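Local coordinates for protein tryptophan--tRNA ligase (Pyrococcus horikoshii, PDB 3JXE) that charges tRNA(Trp) with L-tryptophan at the expense of ATP, as a class I aminoacyl-tRNA synthetase with a Rossmann-fold catalytic domain, at residues P201-R206 with L231-T236. Numbering follows the deposited sequence.
Sequences PTFFER and LGYYKT
Tyr233 lies between Phe203 and Arg206 where two connections of the Rossmann-fold catalytic domain meet: residues 201-206 belong to the one linking helix 189-199 to strand 209-214, residues 231-236 to the one linking helix 218-227 to the neighbouring parallel strand 237-241. On one face of the phenol, Phe203 CB stands 3.8 Å from the Tyr233 ring centroid in a CH-pi contact, and the two aromatic rings meet obliquely, planes at 46°. Over the opposite face the guanidinium of Arg206 lies flat, planes only 5° apart, with CZ 4.2 Å from the Tyr233 ring centroid in an off-centre cation-pi contact. A bend at chi2 (-73°) turns Arg206 CD toward this ring. Arg206 NH2 gives a weak hydrogen bond to Gly232 O (2.8 Å), which lies in the guanidinium plane. Glu205 O meets the tyrosine edge 3.4 Å from Tyr233 CE2. Gly232 takes a positive phi, which glycine adopts readily. Leu231, resting on helix 160-171, touches Phe203 CZ with CD1 at 3.8 Å. Deeper in, the methyl CG2 of Thr202 packs on Thr236, while Thr202 OG1 bonds to Ile199 O. An alanine at Tyr233 would probably open a gap between Phe203 and Arg206, leaving the guanidinium without its stacking partner. The two faces of one pi system thus receive a CH-pi contact from buried Phe203 and a cation from exposed Arg206, whose charge the ring probably helps to stabilise.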
ATOM      1  N   PRO B 201      -2.706  10.994   4.923  1.00 61.66           N
ATOM      2  CA  PRO B 201      -3.028  12.360   4.501  1.00 61.98           C
ATOM      3  C   PRO B 201      -2.759  13.468   5.527  1.00 62.39           C
ATOM      4  O   PRO B 201      -2.827  14.647   5.176  1.00 62.45           O
ATOM      5  CB  PRO B 201      -4.526  12.283   4.183  1.00 61.92           C
ATOM      6  CG  PRO B 201      -4.776  10.851   3.900  1.00 61.72           C
ATOM      7  CD  PRO B 201      -3.905  10.136   4.869  1.00 61.70           C
ATOM      8  N   THR B 202      -2.452  13.101   6.771  1.00 62.91           N
ATOM      9  CA  THR B 202      -2.058  14.091   7.781  1.00 63.42           C
ATOM     10  C   THR B 202      -0.637  14.606   7.536  1.00 63.84           C
ATOM     11  O   THR B 202      -0.218  15.600   8.132  1.00 63.87           O
ATOM     12  CB  THR B 202      -2.164  13.544   9.225  1.00 63.37           C
ATOM     13  OG1 THR B 202      -1.349  12.375   9.362  1.00 63.32           O
ATOM     14  CG2 THR B 202      -3.603  13.205   9.575  1.00 63.34           C
ATOM     15  N   PHE B 203       0.092  13.926   6.656  1.00 64.39           N
ATOM     16  CA  PHE B 203       1.455  14.314   6.307  1.00 64.97           C
ATOM     17  C   PHE B 203       1.520  14.965   4.923  1.00 65.43           C
ATOM     18  O   PHE B 203       2.568  14.940   4.268  1.00 65.57           O
ATOM     19  CB  PHE B 203       2.401  13.106   6.367  1.00 64.95           C
ATOM     20  CG  PHE B 203       2.205  12.226   7.575  1.00 65.15           C
ATOM     21  CD1 PHE B 203       2.259  12.755   8.865  1.00 65.33           C
ATOM     22  CD2 PHE B 203       1.987  10.861   7.422  1.00 65.13           C
ATOM     23  CE1 PHE B 203       2.081  11.940   9.981  1.00 65.40           C
ATOM     24  CE2 PHE B 203       1.812  10.036   8.529  1.00 65.29           C
ATOM     25  CZ  PHE B 203       1.858  10.577   9.812  1.00 65.47           C
ATOM     26  N   PHE B 204       0.404  15.544   4.479  1.00 65.98           N
ATOM     27  CA  PHE B 204       0.365  16.254   3.199  1.00 66.49           C
ATOM     28  C   PHE B 204       1.153  17.559   3.260  1.00 66.95           C
ATOM     29  O   PHE B 204       1.750  17.981   2.268  1.00 66.92           O
ATOM     30  CB  PHE B 204      -1.076  16.529   2.757  1.00 66.44           C
ATOM     31  CG  PHE B 204      -1.587  15.583   1.698  1.00 66.25           C
ATOM     32  CD1 PHE B 204      -2.739  14.835   1.915  1.00 66.13           C
ATOM     33  CD2 PHE B 204      -0.922  15.449   0.480  1.00 65.96           C
ATOM     34  CE1 PHE B 204      -3.222  13.962   0.939  1.00 66.01           C
ATOM     35  CE2 PHE B 204      -1.394  14.579  -0.500  1.00 65.91           C
ATOM     36  CZ  PHE B 204      -2.547  13.833  -0.270  1.00 65.91           C
ATOM     37  N   GLU B 205       1.142  18.190   4.432  1.00 67.57           N
ATOM     38  CA  GLU B 205       1.878  19.430   4.661  1.00 68.21           C
ATOM     39  C   GLU B 205       2.610  19.400   6.003  1.00 68.52           C
ATOM     40  O   GLU B 205       2.281  18.598   6.881  1.00 68.61           O
ATOM     41  CB  GLU B 205       0.931  20.633   4.602  1.00 68.28           C
ATOM     42  CG  GLU B 205       0.455  20.997   3.198  1.00 68.76           C
ATOM     43  CD  GLU B 205      -0.623  22.069   3.198  1.00 69.45           C
ATOM     44  OE1 GLU B 205      -0.540  23.010   4.021  1.00 69.70           O
ATOM     45  OE2 GLU B 205      -1.556  21.972   2.369  1.00 69.71           O
ATOM     46  N   ARG B 206       3.601  20.277   6.151  1.00 68.90           N
ATOM     47  CA  ARG B 206       4.337  20.414   7.408  1.00 69.23           C
ATOM     48  C   ARG B 206       3.525  21.174   8.456  1.00 69.40           C
ATOM     49  O   ARG B 206       3.739  21.001   9.657  1.00 69.52           O
ATOM     50  CB  ARG B 206       5.691  21.092   7.178  1.00 69.29           C
ATOM     51  CG  ARG B 206       6.684  20.265   6.364  1.00 69.59           C
ATOM     52  CD  ARG B 206       7.252  19.106   7.171  1.00 70.07           C
ATOM     53  NE  ARG B 206       7.979  18.162   6.324  1.00 70.52           N
ATOM     54  CZ  ARG B 206       8.568  17.051   6.761  1.00 70.56           C
ATOM     55  NH1 ARG B 206       9.202  16.261   5.906  1.00 70.45           N
ATOM     56  NH2 ARG B 206       8.526  16.724   8.048  1.00 70.50           N
ATOM     57  N   LEU B 231       8.048  11.171  13.288  1.00 72.23           N
ATOM     58  CA  LEU B 231       8.040  11.176  11.826  1.00 72.21           C
ATOM     59  C   LEU B 231       8.276  12.580  11.269  1.00 72.29           C
ATOM     60  O   LEU B 231       8.384  12.763  10.053  1.00 72.30           O
ATOM     61  CB  LEU B 231       6.728  10.595  11.286  1.00 72.14           C
ATOM     62  CG  LEU B 231       6.380   9.142  11.628  1.00 71.90           C
ATOM     63  CD1 LEU B 231       4.928   8.856  11.292  1.00 71.75           C
ATOM     64  CD2 LEU B 231       7.303   8.146  10.940  1.00 71.81           C
ATOM     65  N   GLY B 232       8.350  13.563  12.165  1.00 72.35           N
ATOM     66  CA  GLY B 232       8.676  14.940  11.796  1.00 72.41           C
ATOM     67  C   GLY B 232       7.479  15.805  11.448  1.00 72.47           C
ATOM     68  O   GLY B 232       7.602  16.759  10.676  1.00 72.48           O
ATOM     69  N   TYR B 233       6.324  15.473  12.020  1.00 72.53           N
ATOM     70  CA  TYR B 233       5.092  16.224  11.789  1.00 72.65           C
ATOM     71  C   TYR B 233       4.402  16.562  13.106  1.00 72.95           C
ATOM     72  O   TYR B 233       4.731  15.999  14.153  1.00 72.91           O
ATOM     73  CB  TYR B 233       4.140  15.430  10.889  1.00 72.49           C
ATOM     74  CG  TYR B 233       4.601  15.308   9.453  1.00 72.06           C
ATOM     75  CD1 TYR B 233       5.447  14.270   9.056  1.00 71.58           C
ATOM     76  CD2 TYR B 233       4.191  16.228   8.489  1.00 71.61           C
ATOM     77  CE1 TYR B 233       5.874  14.154   7.739  1.00 71.13           C
ATOM     78  CE2 TYR B 233       4.613  16.121   7.167  1.00 71.26           C
ATOM     79  CZ  TYR B 233       5.453  15.081   6.801  1.00 71.08           C
ATOM     80  OH  TYR B 233       5.874  14.968   5.497  1.00 70.97           O
ATOM     81  N   TYR B 234       3.453  17.494  13.051  1.00 73.32           N
ATOM     82  CA  TYR B 234       2.616  17.801  14.206  1.00 73.74           C
ATOM     83  C   TYR B 234       1.614  16.675  14.426  1.00 73.77           C
ATOM     84  O   TYR B 234       1.192  16.021  13.468  1.00 73.82           O
ATOM     85  CB  TYR B 234       1.858  19.109  13.992  1.00 73.89           C
ATOM     86  CG  TYR B 234       2.704  20.359  14.078  1.00 74.78           C
ATOM     87  CD1 TYR B 234       3.199  20.972  12.925  1.00 75.42           C
ATOM     88  CD2 TYR B 234       2.998  20.940  15.315  1.00 75.55           C
ATOM     89  CE1 TYR B 234       3.974  22.132  13.001  1.00 75.96           C
ATOM     90  CE2 TYR B 234       3.769  22.099  15.404  1.00 75.96           C
ATOM     91  CZ  TYR B 234       4.254  22.688  14.244  1.00 76.21           C
ATOM     92  OH  TYR B 234       5.017  23.830  14.328  1.00 76.57           O
ATOM     93  N   LYS B 235       1.234  16.448  15.681  1.00 73.81           N
ATOM     94  CA  LYS B 235       0.158  15.504  15.968  1.00 73.88           C
ATOM     95  C   LYS B 235      -1.186  16.132  15.620  1.00 73.82           C
ATOM     96  O   LYS B 235      -1.527  17.209  16.116  1.00 73.80           O
ATOM     97  CB  LYS B 235       0.203  14.980  17.410  1.00 73.91           C
ATOM     98  CG  LYS B 235       0.578  15.991  18.470  1.00 74.35           C
ATOM     99  CD  LYS B 235       0.978  15.283  19.754  1.00 75.05           C
ATOM    100  CE  LYS B 235       1.380  16.282  20.826  1.00 75.72           C
ATOM    101  NZ  LYS B 235       1.966  15.608  22.018  1.00 76.45           N
ATOM    102  N   THR B 236      -1.923  15.449  14.746  1.00 73.76           N
ATOM    103  CA  THR B 236      -3.132  15.993  14.123  1.00 73.67           C
ATOM    104  C   THR B 236      -4.205  16.453  15.113  1.00 73.61           C
ATOM    105  O   THR B 236      -4.422  15.830  16.154  1.00 73.58           O
ATOM    106  CB  THR B 236      -3.746  15.004  13.090  1.00 73.65           C
ATOM    107  OG1 THR B 236      -4.781  15.662  12.351  1.00 73.59           O
ATOM    108  CG2 THR B 236      -4.317  13.756  13.768  1.00 73.63           C
TER